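Local coordinates for protein galectin (Danio rerio, PDB 6E20) that binds galactose-containing glycans as a proto-type galectin and probably takes part in innate immunity by recognising glycans on viral envelope glycoproteins, at residues M9-G14 / I87-T92; Q15-T20 / Q129-K134; H36-I41 / Y117-F122; N76-Q81 / T99-S104. All coordinates share one frame; numbering follows the deposited sequence.

Contact 1. Residues M9-G14 / I87-T92; sequences MSFKVG and IKITFT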
# COMPACT_ATOMS: atom_id res chain seq x y z
N MET B 9 -7.70 -0.19 -2.03
CA MET B 9 -7.33 -0.98 -0.83
C MET B 9 -8.33 -0.63 0.29
O MET B 9 -8.09 0.30 1.03
CB MET B 9 -5.90 -0.66 -0.41
CG MET B 9 -5.30 -1.69 0.52
SD MET B 9 -3.57 -1.34 0.92
CE MET B 9 -3.28 -2.62 2.13
N SER B 10 -9.46 -1.32 0.36
CA SER B 10 -10.64 -0.93 1.18
C SER B 10 -10.30 -0.90 2.68
O SER B 10 -9.80 -1.86 3.21
CB SER B 10 -11.81 -1.81 0.86
OG SER B 10 -12.27 -1.50 -0.45
N PHE B 11 -10.58 0.22 3.32
CA PHE B 11 -10.45 0.42 4.79
C PHE B 11 -11.85 0.60 5.36
O PHE B 11 -12.50 1.64 5.09
CB PHE B 11 -9.56 1.64 5.05
CG PHE B 11 -9.29 1.97 6.49
CD1 PHE B 11 -9.13 0.97 7.44
CD2 PHE B 11 -9.13 3.29 6.88
CE1 PHE B 11 -8.85 1.29 8.76
CE2 PHE B 11 -8.86 3.61 8.20
CZ PHE B 11 -8.71 2.61 9.13
N LYS B 12 -12.31 -0.40 6.11
CA LYS B 12 -13.70 -0.49 6.60
C LYS B 12 -13.73 -0.30 8.12
O LYS B 12 -12.71 -0.55 8.79
CB LYS B 12 -14.31 -1.85 6.23
CG LYS B 12 -14.14 -2.27 4.78
CD LYS B 12 -14.59 -3.71 4.48
CE LYS B 12 -15.93 -4.07 5.09
NZ LYS B 12 -16.27 -5.51 4.92
N VAL B 13 -14.90 0.09 8.63
CA VAL B 13 -15.19 0.15 10.09
C VAL B 13 -14.81 -1.20 10.72
O VAL B 13 -15.33 -2.21 10.23
CB VAL B 13 -16.66 0.52 10.33
CG1 VAL B 13 -17.21 -0.01 11.65
CG2 VAL B 13 -16.82 2.02 10.21
N GLY B 14 -13.87 -1.19 11.67
CA GLY B 14 -13.48 -2.37 12.47
C GLY B 14 -12.06 -2.83 12.19
O GLY B 14 -11.55 -3.66 12.96
N ILE B 87 2.17 4.31 12.75
CA ILE B 87 0.85 4.90 13.14
C ILE B 87 -0.24 3.86 12.87
O ILE B 87 -0.17 3.16 11.82
CB ILE B 87 0.60 6.18 12.33
CG1 ILE B 87 1.63 7.27 12.64
CG2 ILE B 87 -0.82 6.69 12.50
CD1 ILE B 87 1.66 8.38 11.60
N LYS B 88 -1.19 3.73 13.79
CA LYS B 88 -2.37 2.85 13.63
C LYS B 88 -3.58 3.76 13.59
O LYS B 88 -3.57 4.79 14.30
CB LYS B 88 -2.49 1.84 14.78
CG LYS B 88 -1.29 0.92 14.89
CD LYS B 88 -1.59 -0.37 15.58
CE LYS B 88 -0.54 -1.41 15.30
NZ LYS B 88 -0.78 -2.62 16.11
N ILE B 89 -4.53 3.43 12.72
CA ILE B 89 -5.83 4.14 12.59
C ILE B 89 -6.92 3.09 12.62
O ILE B 89 -6.90 2.18 11.76
CB ILE B 89 -5.89 5.02 11.33
CG1 ILE B 89 -4.70 5.98 11.30
CG2 ILE B 89 -7.22 5.76 11.21
CD1 ILE B 89 -4.74 6.96 10.18
N THR B 90 -7.81 3.21 13.61
CA THR B 90 -9.07 2.47 13.73
C THR B 90 -10.22 3.44 13.46
O THR B 90 -10.12 4.61 13.88
CB THR B 90 -9.19 1.92 15.16
OG1 THR B 90 -8.00 1.17 15.42
CG2 THR B 90 -10.40 1.04 15.33
N PHE B 91 -11.31 3.02 12.84
CA PHE B 91 -12.49 3.91 12.84
C PHE B 91 -13.81 3.16 12.97
O PHE B 91 -13.90 1.95 12.72
CB PHE B 91 -12.53 4.83 11.62
CG PHE B 91 -13.02 4.23 10.33
CD1 PHE B 91 -12.26 3.28 9.67
CD2 PHE B 91 -14.16 4.71 9.72
CE1 PHE B 91 -12.68 2.78 8.44
CE2 PHE B 91 -14.57 4.22 8.49
CZ PHE B 91 -13.83 3.25 7.85
N THR B 92 -14.79 3.97 13.35
CA THR B 92 -16.20 3.62 13.58
C THR B 92 -16.97 4.63 12.76
O THR B 92 -16.33 5.60 12.30
CB THR B 92 -16.50 3.68 15.09
OG1 THR B 92 -16.23 5.02 15.51
CG2 THR B 92 -15.66 2.73 15.92

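Contact 2. Residues Q15-T20 / Q129-K134; sequences QTLTIT and QGVEIK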
# COMPACT_ATOMS: atom_id res chain seq x y z
N GLN B 15 -11.45 -2.39 11.10
CA GLN B 15 -10.07 -2.83 10.76
C GLN B 15 -9.09 -1.82 11.36
O GLN B 15 -9.50 -0.69 11.66
CB GLN B 15 -9.89 -2.90 9.24
CG GLN B 15 -10.96 -3.70 8.52
CD GLN B 15 -10.73 -3.75 7.03
OE1 GLN B 15 -10.87 -2.75 6.34
NE2 GLN B 15 -10.39 -4.92 6.54
N THR B 16 -7.83 -2.21 11.55
CA THR B 16 -6.75 -1.25 11.86
C THR B 16 -5.96 -1.03 10.58
O THR B 16 -5.67 -2.01 9.86
CB THR B 16 -5.87 -1.72 13.03
OG1 THR B 16 -6.68 -2.47 13.92
CG2 THR B 16 -5.24 -0.56 13.77
N LEU B 17 -5.67 0.23 10.29
CA LEU B 17 -4.71 0.64 9.24
C LEU B 17 -3.37 0.95 9.93
O LEU B 17 -3.36 1.85 10.78
CB LEU B 17 -5.28 1.86 8.55
CG LEU B 17 -4.29 2.66 7.71
CD1 LEU B 17 -3.63 1.78 6.66
CD2 LEU B 17 -5.00 3.84 7.09
N THR B 18 -2.32 0.22 9.58
CA THR B 18 -0.94 0.41 10.10
C THR B 18 -0.12 1.06 8.99
O THR B 18 -0.08 0.50 7.90
CB THR B 18 -0.35 -0.90 10.64
OG1 THR B 18 -1.25 -1.38 11.65
CG2 THR B 18 1.02 -0.72 11.25
N ILE B 19 0.42 2.25 9.26
CA ILE B 19 1.25 3.02 8.29
C ILE B 19 2.66 3.06 8.86
O ILE B 19 2.80 3.51 10.03
CB ILE B 19 0.70 4.44 8.05
CG1 ILE B 19 -0.71 4.40 7.45
CG2 ILE B 19 1.65 5.25 7.16
CD1 ILE B 19 -1.49 5.68 7.60
N THR B 20 3.62 2.57 8.09
CA THR B 20 5.07 2.64 8.40
C THR B 20 5.72 3.61 7.42
O THR B 20 5.53 3.45 6.21
CB THR B 20 5.75 1.27 8.32
OG1 THR B 20 4.83 0.36 8.92
CG2 THR B 20 7.08 1.24 9.05
N GLN B 129 6.72 3.25 3.68
CA GLN B 129 7.38 1.93 3.59
C GLN B 129 6.35 0.82 3.82
O GLN B 129 6.68 -0.32 3.45
CB GLN B 129 8.48 1.83 4.65
CG GLN B 129 9.51 2.95 4.55
CD GLN B 129 10.61 2.77 5.57
OE1 GLN B 129 10.38 2.47 6.75
NE2 GLN B 129 11.84 2.96 5.12
N GLY B 130 5.21 1.10 4.48
CA GLY B 130 4.22 0.05 4.79
C GLY B 130 2.82 0.59 4.92
O GLY B 130 2.63 1.62 5.59
N VAL B 131 1.88 -0.08 4.26
CA VAL B 131 0.42 0.09 4.45
C VAL B 131 -0.16 -1.31 4.66
O VAL B 131 -0.03 -2.14 3.73
CB VAL B 131 -0.26 0.82 3.28
CG1 VAL B 131 -1.72 1.14 3.61
CG2 VAL B 131 0.49 2.09 2.95
N GLU B 132 -0.70 -1.53 5.85
CA GLU B 132 -1.34 -2.80 6.26
C GLU B 132 -2.75 -2.50 6.76
O GLU B 132 -2.89 -1.57 7.59
CB GLU B 132 -0.54 -3.48 7.37
CG GLU B 132 0.87 -3.84 6.96
CD GLU B 132 1.78 -4.22 8.12
OE1 GLU B 132 2.21 -3.30 8.84
OE2 GLU B 132 2.04 -5.42 8.31
N ILE B 133 -3.73 -3.28 6.31
CA ILE B 133 -5.15 -3.16 6.74
C ILE B 133 -5.63 -4.57 7.06
O ILE B 133 -5.59 -5.39 6.14
CB ILE B 133 -6.02 -2.50 5.65
CG1 ILE B 133 -5.56 -1.08 5.35
CG2 ILE B 133 -7.50 -2.55 6.01
CD1 ILE B 133 -6.20 -0.46 4.13
N LYS B 134 -6.06 -4.81 8.30
CA LYS B 134 -6.78 -6.06 8.70
C LYS B 134 -7.84 -5.71 9.75
O LYS B 134 -7.51 -5.12 10.76
CB LYS B 134 -5.79 -7.10 9.23
CG LYS B 134 -5.12 -6.72 10.53
CD LYS B 134 -3.79 -7.41 10.75
CE LYS B 134 -3.22 -7.14 12.13
NZ LYS B 134 -1.74 -7.19 12.13
OXT LYS B 134 -9.02 -5.98 9.61
O HOH W 1 2.56 -0.67 7.81

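Contact 3. Residues H36-I41 / Y117-F122; sequences HSPEDI and YKYMYF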
# COMPACT_ATOMS: atom_id res chain seq x y z
N HIS B 36 -12.70 9.30 -0.14
CA HIS B 36 -13.30 8.73 -1.37
C HIS B 36 -12.52 9.17 -2.61
O HIS B 36 -12.52 8.45 -3.58
CB HIS B 36 -14.79 9.11 -1.45
CG HIS B 36 -15.60 8.52 -0.35
ND1 HIS B 36 -15.64 7.16 -0.10
CD2 HIS B 36 -16.42 9.08 0.57
CE1 HIS B 36 -16.44 6.91 0.92
NE2 HIS B 36 -16.91 8.08 1.36
N SER B 37 -11.88 10.34 -2.60
CA SER B 37 -11.29 10.97 -3.81
C SER B 37 -10.48 12.18 -3.38
O SER B 37 -10.61 12.63 -2.25
CB SER B 37 -12.38 11.41 -4.75
OG SER B 37 -12.92 12.65 -4.31
N PRO B 38 -9.69 12.80 -4.28
CA PRO B 38 -8.95 14.02 -3.94
C PRO B 38 -9.86 15.17 -3.45
O PRO B 38 -9.40 16.01 -2.69
CB PRO B 38 -8.21 14.35 -5.26
CG PRO B 38 -8.13 13.03 -6.00
CD PRO B 38 -9.42 12.33 -5.65
N GLU B 39 -11.14 15.15 -3.81
CA GLU B 39 -12.13 16.21 -3.49
C GLU B 39 -13.00 15.79 -2.30
O GLU B 39 -13.86 16.59 -1.93
CB GLU B 39 -13.04 16.50 -4.68
CG GLU B 39 -12.38 17.38 -5.74
CD GLU B 39 -11.49 16.65 -6.73
OE1 GLU B 39 -11.80 15.47 -7.03
OE2 GLU B 39 -10.49 17.26 -7.19
N ASP B 40 -12.79 14.61 -1.71
CA ASP B 40 -13.64 14.13 -0.59
C ASP B 40 -12.74 13.35 0.37
O ASP B 40 -12.60 12.15 0.18
CB ASP B 40 -14.85 13.35 -1.12
CG ASP B 40 -15.92 13.02 -0.09
OD1 ASP B 40 -15.77 13.45 1.06
OD2 ASP B 40 -16.91 12.34 -0.45
N ILE B 41 -12.17 14.04 1.35
CA ILE B 41 -11.22 13.45 2.34
C ILE B 41 -11.89 13.50 3.71
O ILE B 41 -12.10 14.60 4.20
CB ILE B 41 -9.87 14.20 2.35
CG1 ILE B 41 -9.25 14.28 0.96
CG2 ILE B 41 -8.90 13.58 3.36
CD1 ILE B 41 -9.00 12.94 0.34
N TYR B 117 -13.71 3.44 2.98
CA TYR B 117 -12.89 4.42 2.23
C TYR B 117 -11.88 3.67 1.35
O TYR B 117 -11.16 2.81 1.86
CB TYR B 117 -12.22 5.36 3.24
CG TYR B 117 -13.21 6.23 3.98
CD1 TYR B 117 -13.99 7.12 3.28
CD2 TYR B 117 -13.39 6.13 5.35
CE1 TYR B 117 -14.90 7.93 3.92
CE2 TYR B 117 -14.30 6.95 6.02
CZ TYR B 117 -15.07 7.84 5.29
OH TYR B 117 -16.01 8.64 5.89
N LYS B 118 -11.85 3.98 0.05
CA LYS B 118 -11.04 3.27 -0.97
C LYS B 118 -10.01 4.23 -1.61
O LYS B 118 -9.34 3.82 -2.60
CB LYS B 118 -11.98 2.61 -1.97
CG LYS B 118 -12.81 1.48 -1.36
CD LYS B 118 -13.97 0.99 -2.20
CE LYS B 118 -13.63 0.80 -3.66
NZ LYS B 118 -14.75 0.13 -4.38
N TYR B 119 -9.84 5.42 -1.03
CA TYR B 119 -8.85 6.43 -1.47
C TYR B 119 -7.88 6.74 -0.32
O TYR B 119 -8.31 7.16 0.77
CB TYR B 119 -9.59 7.65 -2.01
CG TYR B 119 -8.68 8.77 -2.42
CD1 TYR B 119 -8.14 8.84 -3.69
CD2 TYR B 119 -8.31 9.72 -1.50
CE1 TYR B 119 -7.27 9.87 -4.04
CE2 TYR B 119 -7.45 10.75 -1.84
CZ TYR B 119 -6.93 10.82 -3.11
OH TYR B 119 -6.10 11.87 -3.38
N MET B 120 -6.58 6.52 -0.52
CA MET B 120 -5.52 6.93 0.46
C MET B 120 -4.42 7.68 -0.30
O MET B 120 -3.95 7.21 -1.35
CB MET B 120 -4.91 5.75 1.22
CG MET B 120 -5.87 5.08 2.17
SD MET B 120 -5.05 3.82 3.19
CE MET B 120 -4.98 2.43 2.07
N TYR B 121 -4.04 8.83 0.22
CA TYR B 121 -3.04 9.71 -0.41
C TYR B 121 -2.10 10.23 0.67
O TYR B 121 -2.56 10.82 1.65
CB TYR B 121 -3.78 10.80 -1.19
CG TYR B 121 -2.85 11.81 -1.80
CD1 TYR B 121 -1.73 11.39 -2.49
CD2 TYR B 121 -3.07 13.16 -1.69
CE1 TYR B 121 -0.86 12.29 -3.07
CE2 TYR B 121 -2.20 14.08 -2.25
CZ TYR B 121 -1.09 13.64 -2.95
N PHE B 122 -0.81 9.95 0.52
CA PHE B 122 0.26 10.42 1.42
C PHE B 122 1.03 11.52 0.71
O PHE B 122 1.55 11.26 -0.39
CB PHE B 122 1.15 9.24 1.82
CG PHE B 122 0.40 8.04 2.31
CD1 PHE B 122 -0.12 7.11 1.43
CD2 PHE B 122 0.13 7.88 3.65
CE1 PHE B 122 -0.81 6.00 1.89
CE2 PHE B 122 -0.58 6.78 4.12
CZ PHE B 122 -1.05 5.84 3.23
O HOH W 2 -14.13 5.08 -1.16

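Contact 4. Residues N76-Q81 / T99-S104; sequences NFPFIQ and TLPDGS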
# COMPACT_ATOMS: atom_id res chain seq x y z
N ASN B 76 0.93 16.87 20.96
CA ASN B 76 1.66 15.58 21.04
C ASN B 76 2.32 15.29 19.69
O ASN B 76 1.60 15.21 18.70
CB ASN B 76 0.70 14.48 21.47
CG ASN B 76 1.36 13.13 21.57
OD1 ASN B 76 2.58 13.04 21.66
ND2 ASN B 76 0.55 12.09 21.58
N PHE B 77 3.65 15.21 19.62
CA PHE B 77 4.41 15.18 18.35
C PHE B 77 5.60 14.24 18.46
O PHE B 77 6.74 14.70 18.53
CB PHE B 77 4.91 16.57 17.96
CG PHE B 77 5.23 16.73 16.49
CD1 PHE B 77 4.22 16.93 15.55
CD2 PHE B 77 6.55 16.75 16.05
CE1 PHE B 77 4.53 17.08 14.21
CE2 PHE B 77 6.85 16.90 14.70
CZ PHE B 77 5.84 17.07 13.78
N PRO B 78 5.39 12.91 18.40
CA PRO B 78 6.50 11.96 18.48
C PRO B 78 6.97 11.58 17.08
O PRO B 78 7.07 10.40 16.80
CB PRO B 78 5.82 10.77 19.19
CG PRO B 78 4.43 10.77 18.58
CD PRO B 78 4.09 12.23 18.32
N PHE B 79 7.18 12.57 16.20
CA PHE B 79 7.82 12.38 14.88
C PHE B 79 9.16 13.09 14.88
O PHE B 79 9.29 14.15 15.51
CB PHE B 79 6.96 12.89 13.73
CG PHE B 79 5.59 12.26 13.74
CD1 PHE B 79 5.42 10.96 13.28
CD2 PHE B 79 4.49 12.95 14.23
CE1 PHE B 79 4.16 10.37 13.29
CE2 PHE B 79 3.24 12.35 14.25
CZ PHE B 79 3.08 11.06 13.79
N ILE B 80 10.11 12.53 14.13
CA ILE B 80 11.44 13.16 13.93
C ILE B 80 11.84 12.97 12.49
O ILE B 80 11.67 11.84 11.97
CB ILE B 80 12.50 12.55 14.86
CG1 ILE B 80 12.13 12.66 16.34
CG2 ILE B 80 13.85 13.18 14.57
CD1 ILE B 80 12.78 11.61 17.20
N GLN B 81 12.43 14.03 11.92
CA GLN B 81 13.04 14.01 10.56
C GLN B 81 13.95 12.77 10.50
O GLN B 81 14.76 12.54 11.46
CB GLN B 81 13.77 15.32 10.25
CG GLN B 81 12.88 16.56 10.13
CD GLN B 81 12.65 17.34 11.41
OE1 GLN B 81 12.59 16.78 12.51
NE2 GLN B 81 12.50 18.65 11.28
N THR B 99 -3.55 5.91 16.82
CA THR B 99 -2.52 5.56 17.82
C THR B 99 -1.17 5.98 17.22
O THR B 99 -0.79 5.50 16.13
CB THR B 99 -2.63 4.09 18.26
OG1 THR B 99 -4.01 3.84 18.58
CG2 THR B 99 -1.72 3.76 19.41
N LEU B 100 -0.49 6.87 17.93
CA LEU B 100 0.81 7.43 17.54
C LEU B 100 1.91 6.49 18.03
O LEU B 100 1.64 5.65 18.87
CB LEU B 100 0.92 8.80 18.19
CG LEU B 100 -0.05 9.82 17.60
CD1 LEU B 100 0.14 11.17 18.26
CD2 LEU B 100 0.13 9.90 16.09
N PRO B 101 3.16 6.66 17.52
CA PRO B 101 4.29 5.80 17.90
C PRO B 101 4.42 5.63 19.42
O PRO B 101 4.57 4.53 19.86
CB PRO B 101 5.53 6.52 17.37
CG PRO B 101 5.03 7.43 16.27
CD PRO B 101 3.56 7.69 16.56
N ASP B 102 4.31 6.73 20.17
CA ASP B 102 4.53 6.72 21.64
C ASP B 102 3.27 6.21 22.37
O ASP B 102 3.15 6.50 23.56
CB ASP B 102 4.96 8.11 22.12
CG ASP B 102 3.87 9.15 21.97
OD1 ASP B 102 2.78 8.78 21.49
OD2 ASP B 102 4.13 10.34 22.30
N GLY B 103 2.36 5.51 21.69
CA GLY B 103 1.17 4.89 22.32
C GLY B 103 0.07 5.90 22.62
O GLY B 103 -1.04 5.47 22.98
N SER B 104 0.32 7.20 22.46
CA SER B 104 -0.69 8.27 22.66
C SER B 104 -1.73 8.20 21.53
O SER B 104 -1.46 7.51 20.53
CB SER B 104 -0.05 9.60 22.73
OG SER B 104 0.64 9.86 21.52

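Contact 1. Residues M9-G14 / I87-T92
In the galectin beta-sandwich, Phe11 and Phe91 meet between the two sheets: strand 9-12 belongs to one sheet, strand 85-91 to the other, and the two short segments run 8.4 Å apart at an angle of 60°. This is face-to-face packing of layers, so side chains rather than paired backbones carry most of it. The rings form an edge-to-face (T-shaped) pair, centroids 4.8 Å apart and planes inclined by 55°. With CG between its backbone N and carbonyl carbon, Phe91 meets Phe11 with CD1 and CE1, the latter over the centre of the Phe11 ring. The edge of the Phe11 ring meets the backbone of the other strand, CZ lying 3.2 Å from Ile89 O, and CE2 packs on Ile89 CG2. In return Phe91 CZ lies 3.5 Å from Phe11 O, near the plane of the Phe91 ring. Phenylalanine suits both places because a flat apolar ring can fill the interlayer space with one surface and meet carbonyl oxygens with its rim. Leu17 and Phe96 add further apolar surface, the latter ring lying nearly parallel to Phe91. Just after strand 9-12, one methyl of the branched Val13 side chain, CG2, lies over a face of Phe91, offset toward the rim, a CH-pi contact 4.0 Å from the centroid. Gly14, whose phi is 113°, accepts a backbone shape that would jam a CB against the preceding carbonyl oxygen; its N gives a weak hydrogen bond of 3.3 Å to Phe91 O, which Val13 CA also approaches.

Contact 2. Residues Q15-T20 / Q129-K134
Backbone hydrogen bonds join Thr18 to Glu132 and Thr16 to Lys134 between antiparallel strands whose short axes lie 4.6 Å apart. In the hydrogen-bonded pair Thr18-Glu132, the bond from Thr18 N to Glu132 O is 2.7 Å long and nearly straight. At the other end Gln129 and Gly130 stand opposite Thr20, a classic beta bulge, and both N atoms donate to Thr20 O. Glycine suits this pair, since a CB on Gly130 would sit tightly against Thr20 OG1.

The apolar contacts lie on the face bearing Leu17, Ile19, Val131 and Ile133. Leu17 CD1 touches both Val131 CG1 and Ile133 CG1, each at 3.7 Å, and Met120 lies against this group from the opposing sheet. At the end of this face the Gln15 amide packs on Ile133 CG2, OE1 at 3.4 Å, while OE1 accepts from Lys12 N.

Polar side chains occupy the other face. Water 1 donates to Glu132 OE1 at 2.8 Å and is hydrogen-bonded to Thr20 OG1, so it bridges the strands. Glu132 OE2 lies close to Glu132 OE2 of the second subunit.

Gly130, Val131 and Glu132 also pair antiparallel with a strand of the second subunit, giving the continuous sheet characteristic of the proto-type galectin dimer.

Contact 3. Residues H36-I41 / Y117-F122
The Tyr119 ring carries the backbone of Ser37 and Pro38 over one face: Ser37 C is above its centre and Pro38 N is displaced toward the rim, both 3.6 Å from the plane. With CG anti to the backbone N (chi1 177°), the ring is set against the start of the type I turn from Ser37 to Asp40. Pro38 crosses it at about a right angle with CD 3.6 Å from Tyr119 CE1, and Ile41 CD1 approaches Tyr119 CE2 obliquely at 3.5 Å. A broad aromatic surface suits a tight turn, some of whose polar groups are tied within it: Ser37 OG accepts from Glu39 N in an ST turn, and Asp40 N bonds Ser37 O.

The His36 ring has Tyr117 CD1 over one face, offset toward its rim. The pair is oblique, with centroids 4.7 Å apart and planes at 46°. In the imidazole plane, water 2 lies 2.8 Å from His36 ND1 and accepts from Lys118 N; Ser114 OG is hydrogen-bonded to His36 NE2, and Asn110 holds Tyr117 OH. With both nitrogens engaged, the imidazole's rotation is probably well fixed.

His36 and Ser37 face Asp40 in a classic bulge entering strand 40-47. Strand 116-124 lies alongside strand 30-34, while Met120 and Phe122 pack against strand 126-133 of the opposing sheet.

Contact 4. Residues N76-Q81 / T99-S104
Pro78 sets its ring crosswise, at about a right angle, to Leu100, Pro101 and Asp102, so that the loop between strands 72-74 and 85-91 packs on the type I turn, Leu100 to Gly103, between strands 95-99 and 105-109. Its CG lies 3.8 Å from Pro101 CD and 4.0 Å from Leu100 CB, while CB rests 3.6 Å from Asp102 OD2. Proline suits this place because its rigid ring offers apolar carbons close to the chain, at the centre of an inverse gamma turn. Pro101, similarly stiff, occupies the second position of the type I turn and brings CG against Pro78 O.

Deeper in, Phe79 and Leu100 also cross at about a right angle, with Phe79 CZ 3.9 Å from Leu100 CD2. Phe85, edge-to-face with Phe79, and Met45 and Ile58, which touch Leu100, continue this apolar layer into the sandwich.

On the outer side Asn76 and Asp102 reach toward each other tip to tip, amide and carboxylate planes 21° apart. The modelled orientation of this amide is doubtful, and so is the detail of its approach to Ser104. Asp102 OD1 accepts from Ser104 N at 3.1 Å, from above the carboxylate plane, forming an Asx turn. Gly103 fits the positive phi of 78° there.

The carboxylate of Asp102 is thus already engaged within its own turn, where it holds the backbone of Ser104, and the secure part of the contact between the loops is apolar.

Contacts 1 and 2 are neighbours, centres 9 Å apart: strand 16-23 lies between 85-91 and 126-133, and Ile89 O and Leu17 N, 2.7 Å apart, probably form a hydrogen bond. Contact 3 shares a sheet with contact 1, where Phe11 O and Tyr117 N, 3.0 Å apart, probably bond, and meets contact 2 across the sandwich through Met120. Contact 4, about 23 Å from contact 3 between centres, touches contact 1 through Ile87 and Phe79. Bound galactose is about 9 Å from the side chain of Ile41. The side chain of Thr92 is about 3 Å from that of Glu94, which binds magnesium in a structure of this protein, though none is bound to this chain. Contact 2 lies at the subunit interface.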